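Local coordinates for arginine kinase (Cydia pomonella granulosis virus, PDB 6VVG) that acts as the viral protein kinase PK-1, probably phosphorylating serine or threonine residues of proteins with ATP, and depends for its kinase activity on side-to-side dimerization, at the interface of chains A and B. Residues are numbered along the deposited sequence; one frame, centred on the assembly and turned at random. Chains: chain A/B, Arginine kinase.

Contact 1: the interface of chains A and B. Residues chain A 14, 50, 80, 82, 86, 88; chain B 6-7, 10, 14.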
loop_
_atom_site.group_PDB
_atom_site.type_symbol
_atom_site.label_atom_id
_atom_site.label_comp_id
_atom_site.label_asym_id
_atom_site.label_seq_id
_atom_site.Cartn_x
_atom_site.Cartn_y
_atom_site.Cartn_z
ATOM N N LEU A 14 24.739 4.645 -2.603
ATOM C CA LEU A 14 24.562 3.650 -1.556
ATOM C C LEU A 14 25.845 2.896 -1.231
ATOM O O LEU A 14 25.815 2.011 -0.366
ATOM C CB LEU A 14 23.467 2.664 -1.957
ATOM C CG LEU A 14 22.865 1.737 -0.901
ATOM C CD1 LEU A 14 21.582 2.279 -0.345
ATOM C CD2 LEU A 14 22.634 0.371 -1.562
ATOM N N ILE A 50 18.005 -3.988 7.106
ATOM C CA ILE A 50 18.188 -5.018 6.092
ATOM C C ILE A 50 17.081 -6.049 6.265
ATOM O O ILE A 50 16.945 -6.648 7.338
ATOM C CB ILE A 50 19.571 -5.677 6.210
ATOM C CG1 ILE A 50 20.683 -4.651 5.985
ATOM C CG2 ILE A 50 19.701 -6.820 5.216
ATOM C CD1 ILE A 50 22.082 -5.190 6.247
ATOM N N VAL A 80 16.272 0.154 -1.379
ATOM C CA VAL A 80 16.615 -0.731 -2.480
ATOM C C VAL A 80 15.929 -2.062 -2.209
ATOM O O VAL A 80 16.257 -2.741 -1.229
ATOM C CB VAL A 80 18.130 -0.921 -2.626
ATOM C CG1 VAL A 80 18.416 -1.861 -3.782
ATOM C CG2 VAL A 80 18.819 0.417 -2.818
ATOM N N ASN A 82 15.191 -5.887 -3.656
ATOM C CA ASN A 82 15.645 -6.921 -4.581
ATOM C C ASN A 82 14.753 -8.143 -4.428
ATOM O O ASN A 82 14.558 -8.636 -3.313
ATOM C CB ASN A 82 17.107 -7.306 -4.329
ATOM C CG ASN A 82 18.060 -6.175 -4.617
ATOM O OD1 ASN A 82 18.255 -5.784 -5.771
ATOM N ND2 ASN A 82 18.663 -5.636 -3.567
ATOM N N GLU A 86 18.514 -9.377 -0.469
ATOM C CA GLU A 86 18.209 -8.478 0.632
ATOM C C GLU A 86 17.756 -7.121 0.107
ATOM O O GLU A 86 18.150 -6.686 -0.979
ATOM C CB GLU A 86 19.438 -8.298 1.525
ATOM C CG GLU A 86 19.989 -9.590 2.106
ATOM C CD GLU A 86 21.117 -9.350 3.094
ATOM O OE1 GLU A 86 22.114 -8.704 2.713
ATOM O OE2 GLU A 86 21.005 -9.804 4.252
ATOM N N LEU A 88 17.166 -2.941 1.393
ATOM C CA LEU A 88 17.708 -1.971 2.330
ATOM C C LEU A 88 16.762 -0.794 2.502
ATOM O O LEU A 88 16.225 -0.272 1.524
ATOM C CB LEU A 88 19.051 -1.438 1.838
ATOM C CG LEU A 88 20.148 -2.413 1.421
ATOM C CD1 LEU A 88 21.478 -1.660 1.275
ATOM C CD2 LEU A 88 20.261 -3.528 2.431
ATOM N N SER B 6 26.359 -6.599 2.896
ATOM C CA SER B 6 25.033 -6.565 2.290
ATOM C C SER B 6 24.877 -5.357 1.373
ATOM O O SER B 6 24.247 -5.452 0.314
ATOM C CB SER B 6 23.961 -6.562 3.382
ATOM O OG SER B 6 24.083 -7.704 4.215
ATOM N N ILE B 7 25.433 -4.208 1.772
ATOM C CA ILE B 7 25.409 -3.033 0.905
ATOM C C ILE B 7 26.180 -3.316 -0.377
ATOM O O ILE B 7 25.704 -3.041 -1.485
ATOM C CB ILE B 7 25.973 -1.804 1.643
ATOM C CG1 ILE B 7 25.223 -1.592 2.960
ATOM C CG2 ILE B 7 25.876 -0.581 0.755
ATOM C CD1 ILE B 7 25.206 -0.162 3.448
ATOM N N VAL B 10 24.116 -5.611 -2.498
ATOM C CA VAL B 10 22.938 -4.929 -3.028
ATOM C C VAL B 10 23.338 -4.024 -4.186
ATOM O O VAL B 10 22.706 -4.031 -5.246
ATOM C CB VAL B 10 22.213 -4.151 -1.913
ATOM C CG1 VAL B 10 21.458 -2.970 -2.495
ATOM C CG2 VAL B 10 21.272 -5.091 -1.156
ATOM N N LEU B 14 22.446 -4.618 -8.636
ATOM C CA LEU B 14 21.898 -3.606 -9.530
ATOM C C LEU B 14 22.883 -3.182 -10.608
ATOM O O LEU B 14 22.457 -2.725 -11.673
ATOM C CB LEU B 14 21.469 -2.385 -8.735
ATOM C CG LEU B 14 20.241 -2.613 -7.863
ATOM C CD1 LEU B 14 20.433 -2.024 -6.470
ATOM C CD2 LEU B 14 19.016 -2.022 -8.552
#
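B:Val10, a beta-branched residue on the helix 4-15 of chain B, meets A:Val80 and A:Leu88 at the apolar centre of this dimer contact, where the helix lies against the sheet of the partner's N-terminal kinase lobe. A:Val80 and B:Val10 reach toward each other tip to tip, their CG1 methyls 3.5 Å apart. With chi1 at 153°, CG1 is roughly anti to the backbone N, which leaves CG2 beside that N and 3.9 Å from A:Leu88 CG; both methyls touch the leucine. Two short methyl arms thus fill two directions, which suits valine to a place between neighbouring strands. A:Leu14 CD2 closes over B:Val10 CG1 at 3.7 Å, its side chain crossing at about a right angle. B:Leu14 CD1, one turn further along the helix, slides past A:Val80 CG1 in the opposite direction at 3.4 Å. Outward, A:Ile50 CD1 lies 3.7 Å from B:Ser6 CB, and there the apolar surface gives way to polar groups. The B:Ser6 hydroxyl OG donates to the carboxylate oxygen A:Glu86 OE1 (2.7 Å), on the syn lone pair. Beside B:Val10 CG2, which its ND2 meets at 3.6 Å, the A:Asn82 amide is held by its own chain: ND2 donates to the A:Glu86 backbone O at 2.8 Å, almost straight (178° at H).

Contact 2: the interface of chains A and B. Residues chain A 80-83; chain B 13-14, 77-78.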
loop_
_atom_site.group_PDB
_atom_site.type_symbol
_atom_site.label_atom_id
_atom_site.label_comp_id
_atom_site.label_asym_id
_atom_site.label_seq_id
_atom_site.Cartn_x
_atom_site.Cartn_y
_atom_site.Cartn_z
ATOM N N VAL A 80 16.272 0.154 -1.379
ATOM C CA VAL A 80 16.615 -0.731 -2.480
ATOM C C VAL A 80 15.929 -2.062 -2.209
ATOM O O VAL A 80 16.257 -2.741 -1.229
ATOM C CB VAL A 80 18.130 -0.921 -2.626
ATOM C CG1 VAL A 80 18.416 -1.861 -3.782
ATOM C CG2 VAL A 80 18.819 0.417 -2.818
ATOM N N PHE A 81 14.976 -2.429 -3.058
ATOM C CA PHE A 81 14.318 -3.725 -2.980
ATOM C C PHE A 81 14.909 -4.641 -4.041
ATOM O O PHE A 81 15.119 -4.223 -5.183
ATOM C CB PHE A 81 12.806 -3.592 -3.178
ATOM C CG PHE A 81 12.134 -4.874 -3.580
ATOM C CD1 PHE A 81 11.701 -5.780 -2.623
ATOM C CD2 PHE A 81 11.931 -5.172 -4.916
ATOM C CE1 PHE A 81 11.085 -6.961 -2.998
ATOM C CE2 PHE A 81 11.318 -6.346 -5.294
ATOM C CZ PHE A 81 10.895 -7.243 -4.336
ATOM N N ASN A 82 15.191 -5.887 -3.656
ATOM C CA ASN A 82 15.645 -6.921 -4.581
ATOM C C ASN A 82 14.753 -8.143 -4.428
ATOM O O ASN A 82 14.558 -8.636 -3.313
ATOM C CB ASN A 82 17.107 -7.306 -4.329
ATOM C CG ASN A 82 18.060 -6.175 -4.617
ATOM O OD1 ASN A 82 18.255 -5.784 -5.771
ATOM N ND2 ASN A 82 18.663 -5.636 -3.567
ATOM N N ASP A 83 14.191 -8.620 -5.539
ATOM C CA ASP A 83 13.358 -9.816 -5.480
ATOM C C ASP A 83 14.159 -11.028 -5.018
ATOM O O ASP A 83 13.664 -11.852 -4.240
ATOM C CB ASP A 83 12.738 -10.082 -6.851
ATOM C CG ASP A 83 11.722 -11.205 -6.826
ATOM O OD1 ASP A 83 10.699 -11.062 -6.125
ATOM O OD2 ASP A 83 11.947 -12.233 -7.501
ATOM N N GLU B 13 24.285 -6.319 -7.292
ATOM C CA GLU B 13 23.164 -6.870 -8.047
ATOM C C GLU B 13 22.642 -5.864 -9.065
ATOM O O GLU B 13 22.404 -6.201 -10.230
ATOM C CB GLU B 13 22.057 -7.293 -7.079
ATOM C CG GLU B 13 20.696 -7.523 -7.712
ATOM C CD GLU B 13 20.604 -8.836 -8.470
ATOM O OE1 GLU B 13 21.657 -9.465 -8.697
ATOM O OE2 GLU B 13 19.478 -9.244 -8.834
ATOM N N LEU B 14 22.446 -4.618 -8.636
ATOM C CA LEU B 14 21.898 -3.606 -9.530
ATOM C C LEU B 14 22.883 -3.182 -10.608
ATOM O O LEU B 14 22.457 -2.725 -11.673
ATOM C CB LEU B 14 21.469 -2.385 -8.735
ATOM C CG LEU B 14 20.241 -2.613 -7.863
ATOM C CD1 LEU B 14 20.433 -2.024 -6.470
ATOM C CD2 LEU B 14 19.016 -2.022 -8.552
ATOM N N HIS B 77 11.666 -6.816 -10.299
ATOM C CA HIS B 77 12.903 -7.436 -9.842
ATOM C C HIS B 77 13.703 -6.542 -8.906
ATOM O O HIS B 77 14.265 -7.033 -7.924
ATOM C CB HIS B 77 13.766 -7.826 -11.044
ATOM C CG HIS B 77 13.233 -8.997 -11.807
ATOM N ND1 HIS B 77 13.430 -10.300 -11.403
ATOM C CD2 HIS B 77 12.496 -9.064 -12.942
ATOM C CE1 HIS B 77 12.848 -11.118 -12.260
ATOM N NE2 HIS B 77 12.271 -10.394 -13.202
ATOM N N ASN B 78 13.765 -5.242 -9.180
ATOM C CA ASN B 78 14.470 -4.304 -8.319
ATOM C C ASN B 78 13.715 -2.983 -8.291
ATOM O O ASN B 78 13.014 -2.628 -9.242
ATOM C CB ASN B 78 15.916 -4.071 -8.790
ATOM C CG ASN B 78 16.579 -5.338 -9.302
ATOM O OD1 ASN B 78 16.332 -5.771 -10.428
ATOM N ND2 ASN B 78 17.427 -5.938 -8.477
#
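B:Asn78 and A:Asn82 pair as an antiparallel beta bridge, so the strands 76-82 of two protein-kinase N-terminal lobes meet edge to edge across the dimer. The B:Asn78 side chain can be followed outward from the backbone. Its CB packs 3.7 Å from the carbonyl O of A:Phe81. A chi1 of -39° then sets CG beside its own backbone N and turns the amide toward the partner strand, with CG 3.9 Å from A:Asn82 OD1. At the tip the amide nitrogen ND2 donates a hydrogen bond of 2.8 Å to that same A:Asn82 OD1. The donor lies in the carbonyl plane of A:Asn82, although the two amide planes stand 76° apart. Asparagine suits both positions, since one amide gives an N-H and the other accepts it, while the ND2 of A:Asn82 is engaged within its own chain, leaving OD1 to accept from the partner. Next to this pair the main chain adds a bond: A:Asp83 N donates to B:His77 O at 2.9 Å (166° at H). A:Asp83 CB rests over the same stretch, 4.0 Å from B:His77 CA. The ionisable groups of this pair are not in contact: the carboxylate oxygen A:Asp83 OD2 is 4.6 Å from the imidazole nitrogen B:His77 ND1, whose charge is not seen.

Contact 3: the interface of chains A and B. Residues chain A 14, 17, 88; chain B 4, 7.
A:Tyr17 and B:Ile7 touch through aliphatic groups: the terminal methyl CD1 of the isoleucine lies 3.9 Å from CB of the tyrosine. This is the tight part of the contact, where B:Ile7, near the start of the helix 4-15, fits among A:Tyr17, A:Leu14 and A:Leu88. Isoleucine suits such a place because its branches point different ways, and here CD1 goes to A:Tyr17 while the rest of the side chain faces the two leucines. With chi1 at -54°, CG1 stands beside its own backbone N, and the chain from it carries CD1 on to the tyrosine. CD1 also lies 4.0 Å from the carbonyl O of A:Tyr17, so the methyl packs against main chain as well as side chain. The aromatic ring takes little part in this meeting. A chi1 of -76° sends it away from B:Ile7 and leaves the base of the side chain to make the contact.

The loose side is formed by B:Ser4, which gives up very little surface to the partner. Its hydroxyl OG is 4.1 Å from A:Tyr17 O, beyond bonding distance, and a small polar residue fits the first turn of a helix at such a margin. By packing B:Ile7 against the beginning of strand 17-22, the site probably steadies the first turns of the helix on the partner's lobe and so supports the dimer.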
loop_
_atom_site.group_PDB
_atom_site.type_symbol
_atom_site.label_atom_id
_atom_site.label_comp_id
_atom_site.label_asym_id
_atom_site.label_seq_id
_atom_site.Cartn_x
_atom_site.Cartn_y
_atom_site.Cartn_z
ATOM N N LEU A 14 24.739 4.645 -2.603
ATOM C CA LEU A 14 24.562 3.650 -1.556
ATOM C C LEU A 14 25.845 2.896 -1.231
ATOM O O LEU A 14 25.815 2.011 -0.366
ATOM C CB LEU A 14 23.467 2.664 -1.957
ATOM C CG LEU A 14 22.865 1.737 -0.901
ATOM C CD1 LEU A 14 21.582 2.279 -0.345
ATOM C CD2 LEU A 14 22.634 0.371 -1.562
ATOM N N TYR A 17 27.742 4.420 2.463
ATOM C CA TYR A 17 27.313 4.093 3.815
ATOM C C TYR A 17 28.196 3.012 4.427
ATOM O O TYR A 17 28.541 2.023 3.774
ATOM C CB TYR A 17 25.855 3.639 3.798
ATOM C CG TYR A 17 24.877 4.779 3.636
ATOM C CD1 TYR A 17 24.489 5.541 4.727
ATOM C CD2 TYR A 17 24.346 5.098 2.392
ATOM C CE1 TYR A 17 23.598 6.586 4.589
ATOM C CE2 TYR A 17 23.451 6.142 2.244
ATOM C CZ TYR A 17 23.083 6.883 3.346
ATOM O OH TYR A 17 22.194 7.923 3.206
ATOM N N LEU A 88 17.166 -2.941 1.393
ATOM C CA LEU A 88 17.708 -1.971 2.330
ATOM C C LEU A 88 16.762 -0.794 2.502
ATOM O O LEU A 88 16.225 -0.272 1.524
ATOM C CB LEU A 88 19.051 -1.438 1.838
ATOM C CG LEU A 88 20.148 -2.413 1.421
ATOM C CD1 LEU A 88 21.478 -1.660 1.275
ATOM C CD2 LEU A 88 20.261 -3.528 2.431
ATOM N N SER B 4 28.204 -4.740 6.342
ATOM C CA SER B 4 28.453 -3.883 5.192
ATOM C C SER B 4 28.517 -4.693 3.903
ATOM O O SER B 4 28.300 -4.137 2.819
ATOM C CB SER B 4 29.745 -3.088 5.376
ATOM O OG SER B 4 29.644 -1.838 4.712
ATOM N N ILE B 7 25.433 -4.208 1.772
ATOM C CA ILE B 7 25.409 -3.033 0.905
ATOM C C ILE B 7 26.180 -3.316 -0.377
ATOM O O ILE B 7 25.704 -3.041 -1.485
ATOM C CB ILE B 7 25.973 -1.804 1.643
ATOM C CG1 ILE B 7 25.223 -1.592 2.960
ATOM C CG2 ILE B 7 25.876 -0.581 0.755
ATOM C CD1 ILE B 7 25.206 -0.162 3.448
#

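Contact 4: the interface of chains A and B. Residues chain A 7, 11; chain B 11, 14-15.
A:Ala11 and B:Ala11 face each other where the N-terminal helices of the two chains pass, running roughly antiparallel. The apolar contacts are made by small groups: the CB methyls of the two alanines are 4.2 Å apart, and B:Ala11 CB is 4.1 Å from A:Ala11 CA. Alanine suits this crossing because a single methyl lets the helix backbones come close. Serine, hardly bulkier, serves nearby, with A:Ala11 CB lying 3.8 Å from B:Ser15 OG.

A second kind of contact sets a methyl against main chain. A:Ile7 turns its CG2 branch toward the end of the other helix, 3.6 Å from the carbonyl O of B:Leu14. That branch is anti to the backbone N of A:Ile7, since chi1 of -81° puts CG1 on the side of the nitrogen instead.

A hydrogen bond within chain B orients the hydroxyl: B:Ser15 OG donates to B:Ala11 O, four residues back, at 2.9 Å, approaching from above the carbonyl plane by 43°. The bond ties the hydroxyl to its own helix and fixes its rotation beside A:Ala11.

In the fold, the site joins helix 5-13 of chain A to helix 4-15 of chain B, ahead of the first strand of each N-terminal lobe, where the paired helices lie next to the sheets.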
loop_
_atom_site.group_PDB
_atom_site.type_symbol
_atom_site.label_atom_id
_atom_site.label_comp_id
_atom_site.label_asym_id
_atom_site.label_seq_id
_atom_site.Cartn_x
_atom_site.Cartn_y
_atom_site.Cartn_z
ATOM N N ILE A 7 21.853 4.192 -12.704
ATOM C CA ILE A 7 22.161 2.897 -12.100
ATOM C C ILE A 7 23.449 2.982 -11.295
ATOM O O ILE A 7 23.491 2.635 -10.109
ATOM C CB ILE A 7 22.261 1.808 -13.182
ATOM C CG1 ILE A 7 20.871 1.323 -13.587
ATOM C CG2 ILE A 7 23.100 0.639 -12.680
ATOM C CD1 ILE A 7 20.752 0.985 -15.061
ATOM N N ALA A 11 24.548 2.817 -7.196
ATOM C CA ALA A 11 25.653 2.051 -6.624
ATOM C C ALA A 11 26.690 2.962 -5.983
ATOM O O ALA A 11 27.314 2.613 -4.966
ATOM C CB ALA A 11 26.275 1.217 -7.735
ATOM N N ALA B 11 24.395 -3.230 -4.001
ATOM C CA ALA B 11 24.900 -2.415 -5.103
ATOM C C ALA B 11 25.329 -3.287 -6.277
ATOM O O ALA B 11 25.065 -2.955 -7.439
ATOM C CB ALA B 11 26.065 -1.551 -4.622
ATOM N N LEU B 14 22.446 -4.618 -8.636
ATOM C CA LEU B 14 21.898 -3.606 -9.530
ATOM C C LEU B 14 22.883 -3.182 -10.608
ATOM O O LEU B 14 22.457 -2.725 -11.673
ATOM C CB LEU B 14 21.469 -2.385 -8.735
ATOM C CG LEU B 14 20.241 -2.613 -7.863
ATOM C CD1 LEU B 14 20.433 -2.024 -6.470
ATOM C CD2 LEU B 14 19.016 -2.022 -8.552
ATOM N N SER B 15 24.181 -3.361 -10.374
ATOM C CA SER B 15 25.198 -3.001 -11.352
ATOM C C SER B 15 25.217 -3.936 -12.550
ATOM O O SER B 15 25.838 -3.598 -13.561
ATOM C CB SER B 15 26.566 -2.994 -10.671
ATOM O OG SER B 15 26.620 -2.000 -9.659
#

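The four contacts form one continuous surface. Between centres of C-alpha atoms, contacts 1 and 3 lie about 6 Å apart, contacts 1 and 2 about 7 Å, and contact 4 about 9 Å from both contacts 1 and 2, while contacts 2 and 3 are about 13 Å apart. B:Leu14 belongs to contacts 1, 2 and 4; A:Leu14, A:Leu88 and B:Ile7 link contact 1 to contact 3. Helix 4-15 of chain B thus runs through them all, engaging helix, strands and loops of its partner. Two-fold symmetry repeats each contact, which fits the side-to-side dimer on which kinase activity relies.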